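Local coordinates for uncharacterized protein (Xanthomonas axonopodis pv. citri, PDB 3OV5) that probably serves as the VirB7 component of a bacterial type IV secretion system at the outer membrane, through a globular N0-like domain, at residues K16-R21 with T57-V62. Numbering follows the deposited sequence.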
loop_
_atom_site.group_PDB
_atom_site.type_symbol
_atom_site.label_atom_id
_atom_site.label_comp_id
_atom_site.label_asym_id
_atom_site.label_seq_id
_atom_site.Cartn_x
_atom_site.Cartn_y
_atom_site.Cartn_z
ATOM N N LYS A 16 -3.149 -5.300 3.665
ATOM C CA LYS A 16 -4.011 -5.681 2.562
ATOM C C LYS A 16 -5.338 -4.925 2.632
ATOM O O LYS A 16 -5.845 -4.516 1.592
ATOM C CB LYS A 16 -4.242 -7.196 2.561
ATOM C CG LYS A 16 -4.997 -7.677 1.317
ATOM C CD LYS A 16 -5.176 -9.195 1.319
ATOM C CE LYS A 16 -6.038 -9.666 2.446
ATOM N NZ LYS A 16 -6.274 -11.148 2.393
ATOM N N THR A 17 -5.924 -4.829 3.822
ATOM C CA THR A 17 -7.246 -4.206 3.904
ATOM C C THR A 17 -7.174 -2.696 3.666
ATOM O O THR A 17 -8.097 -2.123 3.058
ATOM C CB THR A 17 -7.970 -4.597 5.185
ATOM O OG1 THR A 17 -7.263 -4.195 6.327
ATOM C CG2 THR A 17 -8.282 -6.108 5.205
ATOM N N MET A 18 -6.107 -2.035 4.129
ATOM C CA MET A 18 -5.929 -0.634 3.793
ATOM C C MET A 18 -5.832 -0.479 2.288
ATOM O O MET A 18 -6.461 0.406 1.680
ATOM C CB MET A 18 -4.689 -0.051 4.466
ATOM C CG MET A 18 -4.551 1.448 4.205
ATOM S SD MET A 18 -3.102 2.171 4.966
ATOM C CE MET A 18 -1.812 1.443 3.922
ATOM N N LEU A 19 -5.012 -1.316 1.659
ATOM C CA LEU A 19 -4.842 -1.223 0.212
ATOM C C LEU A 19 -6.129 -1.572 -0.545
ATOM O O LEU A 19 -6.363 -1.037 -1.613
ATOM C CB LEU A 19 -3.669 -2.085 -0.229
ATOM C CG LEU A 19 -2.310 -1.473 0.113
ATOM C CD1 LEU A 19 -1.218 -2.495 -0.150
ATOM C CD2 LEU A 19 -2.079 -0.213 -0.692
ATOM N N GLU A 20 -6.949 -2.493 -0.032
ATOM C CA GLU A 20 -8.235 -2.751 -0.658
ATOM C C GLU A 20 -9.050 -1.447 -0.704
ATOM O O GLU A 20 -9.704 -1.151 -1.709
ATOM C CB GLU A 20 -9.025 -3.818 0.113
ATOM C CG GLU A 20 -8.511 -5.203 -0.091
ATOM C CD GLU A 20 -9.124 -6.215 0.855
ATOM O OE1 GLU A 20 -8.774 -7.417 0.691
ATOM O OE2 GLU A 20 -9.918 -5.857 1.746
ATOM N N ARG A 21 -9.002 -0.677 0.396
ATOM C CA ARG A 21 -9.713 0.597 0.427
ATOM C C ARG A 21 -9.082 1.595 -0.539
ATOM O O ARG A 21 -9.810 2.263 -1.308
ATOM C CB ARG A 21 -9.820 1.132 1.850
ATOM C CG ARG A 21 -10.635 2.408 1.903
ATOM C CD ARG A 21 -10.828 2.940 3.340
ATOM N NE ARG A 21 -9.540 3.274 3.939
ATOM C CZ ARG A 21 -8.828 4.348 3.610
ATOM N NH1 ARG A 21 -9.323 5.299 2.829
ATOM N NH2 ARG A 21 -7.599 4.485 4.091
ATOM N N THR A 57 4.596 4.482 -2.722
ATOM C CA THR A 57 6.057 4.473 -2.566
ATOM C C THR A 57 6.456 4.598 -1.086
ATOM O O THR A 57 7.342 3.880 -0.597
ATOM C CB THR A 57 6.664 5.561 -3.451
ATOM O OG1 THR A 57 6.287 5.260 -4.812
ATOM C CG2 THR A 57 8.161 5.619 -3.364
ATOM N N GLU A 58 5.787 5.484 -0.344
ATOM C CA GLU A 58 6.024 5.562 1.098
ATOM C C GLU A 58 5.720 4.223 1.749
ATOM O O GLU A 58 6.471 3.743 2.609
ATOM C CB GLU A 58 5.170 6.644 1.746
ATOM C CG GLU A 58 5.561 8.065 1.396
ATOM C CD GLU A 58 4.796 9.076 2.238
ATOM O OE1 GLU A 58 4.945 9.013 3.472
ATOM O OE2 GLU A 58 4.074 9.927 1.669
ATOM N N LEU A 59 4.593 3.636 1.370
ATOM C CA LEU A 59 4.193 2.354 1.943
ATOM C C LEU A 59 5.196 1.260 1.610
ATOM O O LEU A 59 5.541 0.412 2.454
ATOM C CB LEU A 59 2.800 2.008 1.480
ATOM C CG LEU A 59 2.133 0.824 2.173
ATOM C CD1 LEU A 59 1.980 1.073 3.664
ATOM C CD2 LEU A 59 0.784 0.556 1.523
ATOM N N SER A 60 5.655 1.271 0.357
ATOM C CA SER A 60 6.701 0.360 -0.066
ATOM C C SER A 60 7.924 0.452 0.849
ATOM O O SER A 60 8.460 -0.565 1.291
ATOM C CB SER A 60 7.073 0.688 -1.507
ATOM O OG SER A 60 7.875 -0.346 -2.039
ATOM N N ALA A 61 8.373 1.669 1.135
ATOM C CA ALA A 61 9.544 1.856 1.973
ATOM C C ALA A 61 9.304 1.304 3.382
ATOM O O ALA A 61 10.222 0.753 4.003
ATOM C CB ALA A 61 9.931 3.306 2.029
ATOM N N VAL A 62 8.067 1.450 3.892
ATOM C CA VAL A 62 7.758 0.958 5.229
ATOM C C VAL A 62 7.921 -0.551 5.319
ATOM O O VAL A 62 8.362 -1.062 6.353
ATOM C CB VAL A 62 6.341 1.405 5.639
ATOM C CG1 VAL A 62 5.906 0.723 6.904
ATOM C CG2 VAL A 62 6.272 2.929 5.794
#
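Leu59 of helix 52-63 meets Met18 and Leu19 of helix 15-24 in the middle of the domain, where three buried side chains bridge backbones whose nearest CA atoms, those of Leu19 and Leu59, are 9.9 Å apart. Along 57-62, the contact is made by Leu59, with CG anti to the backbone N (chi1 -170°), a torsion that carries its two methyls toward helix 15-24. CD2 does most of the touching: it stands 3.6 Å from Met18 CE and 3.7 Å from Leu19 CD2, and lies 4.0 Å from both CG and CD1 of Leu19. Within 16-21, CD1 of Leu59 meets Met18, 3.8 Å from Met18 CE. Met18 runs extended to its sulfur and then bends at chi3 (71°), which presents the terminal methyl rather than SD to the fork of Leu59. Leu19 comes tip to tip with the same leucine, while its side chain also rests on Leu77 and Val79 of strand 76-81 and on Leu30 of strand 29-32; Leu59 in turn touches Leu15 and Trp22, one turn to either side on helix 15-24. Beyond it, Ser60 OG bonds the backbone N of Val70 in strand 68-73, and Val62 touches Ile41 of a loop. The two helices thus share a hydrophobic core with the mixed three-stranded sheet, consistent with the N0 domain of outer membrane transport proteins. Built wholly from methyl and methine groups at van der Waals distance, the junction owes its cohesion to dispersion and the exclusion of water, with little directional preference.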